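Local coordinates for protein exocyst complex component EXO70 (Saccharomyces cerevisiae, PDB 2B1E) that helps tether secretory vesicles to sites of exocytosis as a subunit of the exocyst complex and plays a role in the assembly of that complex, at residues 195-198 against 199-203; 210-213 against 214-218; 377-380 against 381-385; 416-419 against 420-423; 557-560 against 561-564. All coordinates share one frame; numbering follows the deposited sequence.

Contact 1 of 5, residues 195-198 against 199-203; sequences KSLV and DDLYS
Lys-195 reaches along the helix to Asp-199, one turn on, and touches it with its aliphatic end. CE lies 3.3 Å from OD2 of Asp-199. The chain bends at its last torsion (chi4 -50°) and carries the ammonium away: NZ stays 4.1 Å from the same OD2, beyond a salt bridge, though the charges probably still attract. OD1 of Asp-199 makes its salt bridge with Lys-209 instead. With an alanine in place of Lys-195, the Asp-199 carboxylate would probably lose its methylene cover and have less positive charge nearby. On another side of the helix, Leu-201 lays CD1 3.7 Å from CG of Leu-197. Val-198 turns CG1 to the Tyr-202 ring, 4.0 Å from CD2. The O of Val-198 lies at the edge of that ring, in its plane. Backbone bonds fix these spacings. Leu-201 N gives to Leu-197 O at 2.7 Å, and Tyr-202 N gives to Val-198 O at 3.2 Å. Tyr-202 is the first residue to leave helical geometry, so this last bond closes the C-terminal end of helix 180-201. Leu-197 and Leu-201 pack on helices 117-132 and 136-155. Val-198 faces Val-212 of helix 209-233, and Tyr-202 touches all three of these helices.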
# COMPACT_ATOMS: atom_id res chain seq x y z
N LYS A 195 2.01 14.67 -25.63
CA LYS A 195 0.76 14.31 -26.27
C LYS A 195 0.15 15.55 -26.92
O LYS A 195 -0.37 15.49 -28.04
CB LYS A 195 -0.22 13.73 -25.25
CG LYS A 195 -1.62 13.50 -25.79
CD LYS A 195 -1.65 12.49 -26.93
CE LYS A 195 -3.08 12.25 -27.38
NZ LYS A 195 -3.99 11.95 -26.22
N SER A 196 0.20 16.68 -26.22
CA SER A 196 -0.35 17.93 -26.76
C SER A 196 0.47 18.35 -27.98
O SER A 196 -0.08 18.81 -28.98
CB SER A 196 -0.33 19.05 -25.71
OG SER A 196 -1.09 18.71 -24.57
N LEU A 197 1.79 18.19 -27.89
CA LEU A 197 2.69 18.56 -28.99
C LEU A 197 2.38 17.78 -30.26
O LEU A 197 2.17 18.37 -31.32
CB LEU A 197 4.15 18.33 -28.60
CG LEU A 197 5.17 18.80 -29.66
CD1 LEU A 197 5.04 20.30 -29.84
CD2 LEU A 197 6.58 18.44 -29.23
N VAL A 198 2.36 16.46 -30.16
CA VAL A 198 2.07 15.65 -31.33
C VAL A 198 0.69 16.01 -31.89
O VAL A 198 0.52 16.11 -33.10
CB VAL A 198 2.12 14.13 -31.01
CG1 VAL A 198 1.55 13.33 -32.18
CG2 VAL A 198 3.56 13.70 -30.76
N ASP A 199 -0.28 16.19 -31.00
CA ASP A 199 -1.62 16.56 -31.45
C ASP A 199 -1.58 17.93 -32.13
O ASP A 199 -2.31 18.17 -33.10
CB ASP A 199 -2.60 16.61 -30.28
CG ASP A 199 -3.04 15.23 -29.83
OD1 ASP A 199 -2.71 14.25 -30.52
OD2 ASP A 199 -3.73 15.14 -28.79
N ASP A 200 -0.72 18.82 -31.63
CA ASP A 200 -0.62 20.16 -32.22
C ASP A 200 0.12 20.14 -33.56
O ASP A 200 -0.20 20.90 -34.47
CB ASP A 200 0.13 21.13 -31.28
CG ASP A 200 -0.78 21.74 -30.22
OD1 ASP A 200 -2.02 21.64 -30.32
OD2 ASP A 200 -0.23 22.36 -29.27
N LEU A 201 1.11 19.27 -33.68
CA LEU A 201 1.95 19.22 -34.88
C LEU A 201 1.39 18.53 -36.12
O LEU A 201 1.77 18.89 -37.23
CB LEU A 201 3.29 18.59 -34.52
CG LEU A 201 4.21 19.39 -33.59
CD1 LEU A 201 5.49 18.61 -33.34
CD2 LEU A 201 4.55 20.74 -34.23
N TYR A 202 0.51 17.56 -35.94
CA TYR A 202 -0.04 16.82 -37.08
C TYR A 202 -1.52 17.03 -37.25
O TYR A 202 -2.17 17.66 -36.42
CB TYR A 202 0.22 15.32 -36.90
CG TYR A 202 1.68 14.94 -36.96
CD1 TYR A 202 2.30 14.70 -38.18
CD2 TYR A 202 2.43 14.82 -35.80
CE1 TYR A 202 3.64 14.35 -38.23
CE2 TYR A 202 3.77 14.47 -35.85
CZ TYR A 202 4.37 14.23 -37.07
OH TYR A 202 5.69 13.89 -37.13
N SER A 203 -2.06 16.49 -38.34
CA SER A 203 -3.49 16.57 -38.60
C SER A 203 -4.13 15.65 -37.56
O SER A 203 -3.46 14.76 -37.02
CB SER A 203 -3.82 16.11 -40.02
OG SER A 203 -3.28 17.03 -40.97

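Contact 2 of 5, residues 210-213 against 214-218; sequences PHVL and SQILS
This is a turn-to-turn contact within one helix, near the start of helix 209-233, where the chain has just come back from helix 180-201. His-211 and Gln-215 form its polar side. Their imidazole and amide planes are stacked, only 27° apart. The histidine CG stands anti to its backbone N (chi1 179°), which carries the ring along the helix toward Gln-215. Gln-215 CG lies over one ring face, 4.2 Å from the centroid, a CH-pi contact. Its OE1 also lies over the ring, 2.9 Å from His-211 NE2, but the angle is too poor for a hydrogen bond. OE1 is bonded to Gln-140 NE2 of helix 136-155 instead. Two apolar pairs flank it. Leu-217 CD1 sits 3.6 Å from Leu-213 CG. Val-212 and Ile-216 run alongside each other, with CG1 and CD1 4.1 Å apart. Backbone bonds from each residue to the fourth before it hold the turns, as from Gln-215 N to His-211 O (3.0 Å). Ser-218 OG turns back to Ser-214 O at 2.9 Å, and Ser-218 N binds the same oxygen at 2.8 Å. One carbonyl thus takes two donors, and a buried serine hydroxyl is tied to the backbone of the preceding turn. The amide of Gln-215 is likely to be held in its rotation by the bond to Gln-140, so the histidine ring rests on a braced flat group.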
# COMPACT_ATOMS: atom_id res chain seq x y z
N PRO A 210 0.49 8.09 -32.94
CA PRO A 210 0.85 7.26 -31.79
C PRO A 210 2.28 6.72 -31.87
O PRO A 210 2.94 6.57 -30.85
CB PRO A 210 -0.21 6.16 -31.79
CG PRO A 210 -0.67 6.10 -33.20
CD PRO A 210 -0.70 7.55 -33.63
N HIS A 211 2.76 6.45 -33.08
CA HIS A 211 4.11 5.94 -33.26
C HIS A 211 5.14 6.99 -32.82
O HIS A 211 6.07 6.69 -32.08
CB HIS A 211 4.33 5.55 -34.72
CG HIS A 211 5.70 5.04 -35.02
ND1 HIS A 211 6.26 3.97 -34.35
CD2 HIS A 211 6.63 5.44 -35.93
CE1 HIS A 211 7.47 3.73 -34.83
NE2 HIS A 211 7.71 4.61 -35.79
N VAL A 212 4.95 8.23 -33.28
CA VAL A 212 5.84 9.33 -32.94
C VAL A 212 5.89 9.50 -31.43
O VAL A 212 6.97 9.52 -30.84
CB VAL A 212 5.36 10.66 -33.59
CG1 VAL A 212 6.20 11.82 -33.10
CG2 VAL A 212 5.47 10.56 -35.11
N LEU A 213 4.73 9.62 -30.81
CA LEU A 213 4.65 9.79 -29.36
C LEU A 213 5.32 8.62 -28.64
O LEU A 213 6.00 8.81 -27.63
CB LEU A 213 3.19 9.91 -28.92
CG LEU A 213 2.96 10.16 -27.42
CD1 LEU A 213 3.59 11.50 -27.01
CD2 LEU A 213 1.47 10.17 -27.12
N SER A 214 5.14 7.40 -29.15
CA SER A 214 5.75 6.23 -28.54
C SER A 214 7.27 6.34 -28.54
O SER A 214 7.92 6.16 -27.51
CB SER A 214 5.33 4.96 -29.28
OG SER A 214 6.04 3.82 -28.80
N GLN A 215 7.84 6.65 -29.70
CA GLN A 215 9.28 6.78 -29.84
C GLN A 215 9.90 7.82 -28.91
O GLN A 215 11.06 7.71 -28.51
CB GLN A 215 9.63 7.10 -31.29
CG GLN A 215 9.47 5.90 -32.21
CD GLN A 215 9.81 6.24 -33.63
OE1 GLN A 215 8.99 6.78 -34.37
NE2 GLN A 215 11.05 5.94 -34.03
N ILE A 216 9.13 8.85 -28.58
CA ILE A 216 9.61 9.91 -27.71
C ILE A 216 9.46 9.54 -26.23
O ILE A 216 10.34 9.82 -25.42
CB ILE A 216 8.85 11.24 -27.98
CG1 ILE A 216 9.24 11.79 -29.35
CG2 ILE A 216 9.17 12.27 -26.90
CD1 ILE A 216 8.40 12.97 -29.80
N LEU A 217 8.35 8.89 -25.89
CA LEU A 217 8.09 8.51 -24.50
C LEU A 217 8.77 7.23 -24.03
O LEU A 217 9.09 7.09 -22.85
CB LEU A 217 6.58 8.40 -24.27
CG LEU A 217 5.70 9.63 -24.54
CD1 LEU A 217 4.25 9.28 -24.23
CD2 LEU A 217 6.15 10.78 -23.67
N SER A 218 9.00 6.28 -24.93
CA SER A 218 9.61 5.01 -24.54
C SER A 218 10.93 5.14 -23.78
O SER A 218 11.13 4.48 -22.76
CB SER A 218 9.78 4.10 -25.76
OG SER A 218 8.51 3.68 -26.22

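Contact 3 of 5, residues 377-380 against 381-385; sequences DTLA and VNLER
Thr-378 and Asn-382 carry the polar link of this one-turn contact in the middle of helix 364-391. Asn-382 ND2 gives a hydrogen bond of 2.8 Å to Thr-378 O, fairly straight at 161°. The acceptor lies in the amide plane of the asparagine. Asn-382 N binds the same oxygen at 3.0 Å, from the opposite face of the carbonyl plane. One buried carbonyl is therefore gripped by two donors of one residue, which probably fixes the rotation of the amide. The other backbone bonds follow the helical pattern, among them a nearly straight one from Val-381 N to Asp-377 O (3.0 Å).

Van der Waals contacts lie around this link. Thr-378 and Asn-382 point the same way, and the methyl CG2 of the threonine comes 3.3 Å from ND2. Leu-379 and Leu-383 form an apolar pair and also run side by side, their CD1 atoms 3.9 Å apart. Val-381 puts CG1 in the crowded position between its backbone N and carbonyl carbon (chi1 69°). That methyl lies against two carbonyls of the preceding turn, 3.2 Å from Asp-377 O and 3.4 Å from Thr-378 O.

The charged groups find their partners elsewhere. Asp-377 binds Thr-353 N and forms a salt bridge with Arg-444, while Glu-384 accepts hydrogen bonds from Tyr-455 and Tyr-452. The helix is packed on several sides. Thr-378 and Asn-382 meet helix 268-299. Leu-379 and Leu-383 touch both helix 311-323 and helix 410-429.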
# COMPACT_ATOMS: atom_id res chain seq x y z
N ASP A 377 -5.46 -11.14 16.91
CA ASP A 377 -5.80 -12.51 17.31
C ASP A 377 -4.52 -13.34 17.38
O ASP A 377 -4.32 -14.13 18.32
CB ASP A 377 -6.73 -13.17 16.29
CG ASP A 377 -8.20 -12.84 16.51
OD1 ASP A 377 -8.54 -12.22 17.54
OD2 ASP A 377 -9.01 -13.22 15.63
N THR A 378 -3.67 -13.17 16.38
CA THR A 378 -2.42 -13.92 16.30
C THR A 378 -1.52 -13.60 17.48
O THR A 378 -0.87 -14.48 18.03
CB THR A 378 -1.69 -13.64 14.97
OG1 THR A 378 -2.58 -13.94 13.88
CG2 THR A 378 -0.43 -14.49 14.85
N LEU A 379 -1.46 -12.33 17.85
CA LEU A 379 -0.64 -11.90 18.98
C LEU A 379 -1.13 -12.55 20.28
O LEU A 379 -0.35 -13.13 21.04
CB LEU A 379 -0.70 -10.38 19.13
CG LEU A 379 -0.03 -9.82 20.39
CD1 LEU A 379 1.48 -10.09 20.37
CD2 LEU A 379 -0.31 -8.34 20.48
N ALA A 380 -2.43 -12.44 20.55
CA ALA A 380 -3.01 -13.00 21.76
C ALA A 380 -2.81 -14.51 21.88
O ALA A 380 -2.31 -14.99 22.89
CB ALA A 380 -4.50 -12.65 21.85
N VAL A 381 -3.20 -15.26 20.84
CA VAL A 381 -3.08 -16.72 20.88
C VAL A 381 -1.63 -17.19 20.98
O VAL A 381 -1.33 -18.13 21.71
CB VAL A 381 -3.76 -17.38 19.65
CG1 VAL A 381 -3.00 -17.06 18.38
CG2 VAL A 381 -3.86 -18.88 19.85
N ASN A 382 -0.72 -16.56 20.24
CA ASN A 382 0.69 -16.95 20.30
C ASN A 382 1.31 -16.62 21.65
O ASN A 382 2.15 -17.37 22.15
CB ASN A 382 1.45 -16.31 19.15
CG ASN A 382 1.32 -17.11 17.88
OD1 ASN A 382 2.08 -18.06 17.65
ND2 ASN A 382 0.33 -16.76 17.05
N LEU A 383 0.90 -15.51 22.25
CA LEU A 383 1.41 -15.19 23.58
C LEU A 383 0.84 -16.25 24.52
O LEU A 383 1.51 -16.66 25.47
CB LEU A 383 0.96 -13.81 24.04
CG LEU A 383 1.73 -12.61 23.51
CD1 LEU A 383 1.10 -11.33 24.02
CD2 LEU A 383 3.20 -12.71 23.95
N GLU A 384 -0.39 -16.69 24.27
CA GLU A 384 -1.01 -17.71 25.12
C GLU A 384 -0.29 -19.04 24.97
O GLU A 384 0.01 -19.72 25.97
CB GLU A 384 -2.49 -17.94 24.77
CG GLU A 384 -3.22 -18.62 25.93
CD GLU A 384 -4.48 -19.37 25.53
OE1 GLU A 384 -5.25 -18.88 24.66
OE2 GLU A 384 -4.71 -20.45 26.10
N ARG A 385 -0.03 -19.42 23.73
CA ARG A 385 0.67 -20.67 23.44
C ARG A 385 2.01 -20.69 24.16
O ARG A 385 2.36 -21.68 24.82
CB ARG A 385 0.89 -20.83 21.93
CG ARG A 385 1.75 -22.03 21.56
CD ARG A 385 1.80 -22.26 20.05
NE ARG A 385 0.53 -22.74 19.52
CZ ARG A 385 -0.44 -21.97 19.03
NH1 ARG A 385 -0.29 -20.65 19.00
NH2 ARG A 385 -1.56 -22.51 18.58

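Contact 4 of 5, residues 416-419 against 420-423; sequences FILM and NLTL
Phe-416 holds its ring beside the side-chain amide of Asn-420, one turn further along the helix. The two flat groups are nearly perpendicular, their planes 84° apart. With chi1 at 173°, opposite the backbone N, the benzyl group leans forward to the asparagine. The asparagine end also lies close to the backbone carbonyl of Phe-416. A leucine in place of Asn-420 would probably leave no polar side chain beside that carbonyl. Further round the helix, Ile-417 and Leu-421 run alongside each other, and CG2 of the isoleucine lies 3.9 Å from CD1 of the leucine. Leu-418 CD2 joins them more loosely, 4.4 Å from the same Leu-421 CD1. Backbone bonds set this spacing. The bond from Leu-421 N to Ile-417 O is short, 2.8 Å, and straight at 166°. The one from Asn-420 N to Phe-416 O is longer, 3.3 Å. Thr-422 N binds Leu-418 O at 2.9 Å. Helix 410-429 packs here on two others. Leu-418 packs on Tyr-452 and Met-456 of helix 440-473, while Phe-416 meets Ala-387 of helix 364-391. Ile-417 and Leu-421 each touch both of those helices.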
# COMPACT_ATOMS: atom_id res chain seq x y z
N PHE A 416 -2.23 -12.36 32.11
CA PHE A 416 -1.12 -12.02 31.22
C PHE A 416 -1.63 -11.53 29.85
O PHE A 416 -1.22 -10.47 29.38
CB PHE A 416 -0.20 -13.25 31.08
CG PHE A 416 0.90 -13.10 30.06
CD1 PHE A 416 1.79 -12.02 30.11
CD2 PHE A 416 1.07 -14.06 29.07
CE1 PHE A 416 2.83 -11.91 29.19
CE2 PHE A 416 2.12 -13.97 28.14
CZ PHE A 416 3.00 -12.89 28.20
N ILE A 417 -2.54 -12.28 29.23
CA ILE A 417 -3.05 -11.86 27.92
C ILE A 417 -3.80 -10.53 28.01
O ILE A 417 -3.64 -9.65 27.16
CB ILE A 417 -3.99 -12.93 27.30
CG1 ILE A 417 -3.27 -14.28 27.21
CG2 ILE A 417 -4.44 -12.50 25.90
CD1 ILE A 417 -1.93 -14.23 26.43
N LEU A 418 -4.61 -10.36 29.05
CA LEU A 418 -5.36 -9.12 29.20
C LEU A 418 -4.44 -7.92 29.43
O LEU A 418 -4.72 -6.83 28.94
CB LEU A 418 -6.38 -9.24 30.34
CG LEU A 418 -7.60 -10.11 29.99
CD1 LEU A 418 -8.34 -10.44 31.26
CD2 LEU A 418 -8.50 -9.40 29.01
N MET A 419 -3.33 -8.11 30.14
CA MET A 419 -2.44 -6.97 30.36
C MET A 419 -1.87 -6.51 29.03
O MET A 419 -1.66 -5.31 28.81
CB MET A 419 -1.29 -7.32 31.33
CG MET A 419 -1.69 -7.35 32.81
SD MET A 419 -2.36 -5.78 33.47
CE MET A 419 -0.86 -4.81 33.56
N ASN A 420 -1.63 -7.46 28.13
CA ASN A 420 -1.11 -7.11 26.82
C ASN A 420 -2.22 -6.50 25.97
O ASN A 420 -2.01 -5.48 25.31
CB ASN A 420 -0.50 -8.34 26.14
CG ASN A 420 0.85 -8.73 26.75
OD1 ASN A 420 0.92 -9.38 27.79
ND2 ASN A 420 1.92 -8.32 26.09
N LEU A 421 -3.40 -7.11 25.98
CA LEU A 421 -4.51 -6.57 25.20
C LEU A 421 -4.87 -5.16 25.66
O LEU A 421 -5.47 -4.40 24.90
CB LEU A 421 -5.74 -7.47 25.30
CG LEU A 421 -5.68 -8.80 24.52
CD1 LEU A 421 -6.92 -9.63 24.88
CD2 LEU A 421 -5.62 -8.53 23.02
N THR A 422 -4.51 -4.81 26.89
CA THR A 422 -4.79 -3.48 27.41
C THR A 422 -4.01 -2.45 26.61
O THR A 422 -4.55 -1.41 26.21
CB THR A 422 -4.42 -3.36 28.91
OG1 THR A 422 -5.43 -4.00 29.69
CG2 THR A 422 -4.31 -1.90 29.33
N LEU A 423 -2.73 -2.74 26.36
CA LEU A 423 -1.91 -1.84 25.56
C LEU A 423 -2.45 -1.87 24.13
O LEU A 423 -2.52 -0.84 23.46
CB LEU A 423 -0.44 -2.25 25.57
CG LEU A 423 0.43 -1.42 24.61
CD1 LEU A 423 0.35 0.05 25.00
CD2 LEU A 423 1.87 -1.89 24.65

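Contact 5 of 5, residues 557-560 against 561-564; sequences TVLN and QLVR
This contact belongs to the C-terminal helix, 552-563, and takes in the last residues of the chain. It is held by the usual helical bonds from each N to the fourth residue before. Thr-557 and Gln-561 run side by side on an exposed face. Gln-561 CG lies anti to its own carbonyl carbon (chi1 -73°), a position that leans the chain back toward Thr-557. Its OE1 comes 3.8 Å from the threonine methyl CG2, a van der Waals contact. The hydroxyl of Thr-557 is bonded to Asp-553 O of the preceding turn.

The inner face is apolar. Leu-559 and Leu-562 meet through their CD2 methyls at 4.2 Å, a loose touch. Leu-559 also packs on Val-526 and Met-527 of helix 512-537. Both leucines reach Trp-460 of helix 440-473, and Val-558 packs on Phe-497 and Val-501 of helix 483-504. The last helix is thus laid on three earlier ones, with Leu-559 buried and Thr-557 and Gln-561 exposed.

Val-563 N binds Leu-559 O at 2.9 Å, while the valine methyls crowd the carbonyls behind them. CG1 is 3.2 Å from Leu-559 O, and CG2 is 3.1 Å from Asn-560 O. The latter oxygen also receives the N of Arg-564, the final residue, at 3.1 Å. Arg-564 carries the chain-end carboxylate, whose O is hydrogen-bonded to Lys-515. The arginine side chain starts back along the helix, and its CG lies 3.0 Å from Asn-560 O.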
# COMPACT_ATOMS: atom_id res chain seq x y z
N THR A 557 -17.97 -9.07 52.10
CA THR A 557 -16.93 -8.11 52.45
C THR A 557 -15.57 -8.51 51.90
O THR A 557 -14.83 -7.67 51.37
CB THR A 557 -16.85 -7.92 53.98
OG1 THR A 557 -18.13 -7.50 54.46
CG2 THR A 557 -15.82 -6.86 54.36
N VAL A 558 -15.24 -9.79 52.02
CA VAL A 558 -13.96 -10.29 51.51
C VAL A 558 -13.88 -10.04 50.02
O VAL A 558 -12.91 -9.49 49.52
CB VAL A 558 -13.82 -11.80 51.77
CG1 VAL A 558 -12.59 -12.33 51.06
CG2 VAL A 558 -13.73 -12.05 53.26
N LEU A 559 -14.92 -10.46 49.30
CA LEU A 559 -14.94 -10.27 47.86
C LEU A 559 -14.87 -8.82 47.44
O LEU A 559 -14.18 -8.49 46.49
CB LEU A 559 -16.19 -10.92 47.26
CG LEU A 559 -16.16 -12.44 47.14
CD1 LEU A 559 -17.40 -12.89 46.38
CD2 LEU A 559 -14.89 -12.89 46.41
N ASN A 560 -15.61 -7.94 48.13
CA ASN A 560 -15.59 -6.53 47.77
C ASN A 560 -14.18 -5.95 47.93
O ASN A 560 -13.74 -5.14 47.12
CB ASN A 560 -16.56 -5.72 48.64
CG ASN A 560 -18.02 -5.91 48.24
OD1 ASN A 560 -18.36 -5.92 47.05
ND2 ASN A 560 -18.89 -6.03 49.23
N GLN A 561 -13.48 -6.37 48.97
CA GLN A 561 -12.12 -5.87 49.20
C GLN A 561 -11.17 -6.42 48.16
O GLN A 561 -10.24 -5.75 47.74
CB GLN A 561 -11.64 -6.26 50.60
CG GLN A 561 -12.28 -5.47 51.73
CD GLN A 561 -11.81 -5.92 53.10
OE1 GLN A 561 -12.15 -7.00 53.57
NE2 GLN A 561 -11.00 -5.08 53.75
N LEU A 562 -11.42 -7.65 47.73
CA LEU A 562 -10.59 -8.29 46.72
C LEU A 562 -10.73 -7.61 45.36
O LEU A 562 -9.74 -7.38 44.67
CB LEU A 562 -10.97 -9.76 46.59
CG LEU A 562 -10.39 -10.49 45.38
CD1 LEU A 562 -8.86 -10.54 45.50
CD2 LEU A 562 -10.98 -11.89 45.30
N VAL A 563 -11.97 -7.31 44.98
CA VAL A 563 -12.27 -6.70 43.69
C VAL A 563 -11.91 -5.22 43.54
O VAL A 563 -11.49 -4.79 42.46
CB VAL A 563 -13.76 -6.86 43.33
CG1 VAL A 563 -14.11 -8.33 43.25
CG2 VAL A 563 -14.63 -6.16 44.36
N ARG A 564 -12.08 -4.45 44.61
CA ARG A 564 -11.76 -3.02 44.57
C ARG A 564 -10.57 -2.72 43.66
O ARG A 564 -10.63 -1.72 42.92
CB ARG A 564 -11.45 -2.50 45.98
CG ARG A 564 -12.66 -2.38 46.89
CD ARG A 564 -12.27 -1.69 48.19
NE ARG A 564 -11.10 -2.30 48.80
CZ ARG A 564 -10.56 -1.92 49.95
NH1 ARG A 564 -11.09 -0.91 50.63
NH2 ARG A 564 -9.49 -2.55 50.43
OXT ARG A 564 -9.59 -3.50 43.69

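The five contacts follow one another along the chain, each within a single helix. Contacts 1 and 2 lie on the successive helices 180-201 and 209-233. Their centres are 12 Å apart, and they touch through Val-198, Val-212 and Leu-213. Contacts 3 and 4 form a similar pair on helices 364-391 and 410-429, with centres 11 Å apart; there Ile-417 CD1 packs on Leu-383. Contact 5, on the last helix, has its centre 23 Å from that of contact 4. Contacts 1 and 5 lie 85 Å apart between centres, on opposite sides of the chain's centre. This spread fits a long, all-helical rod built from successive packed helices.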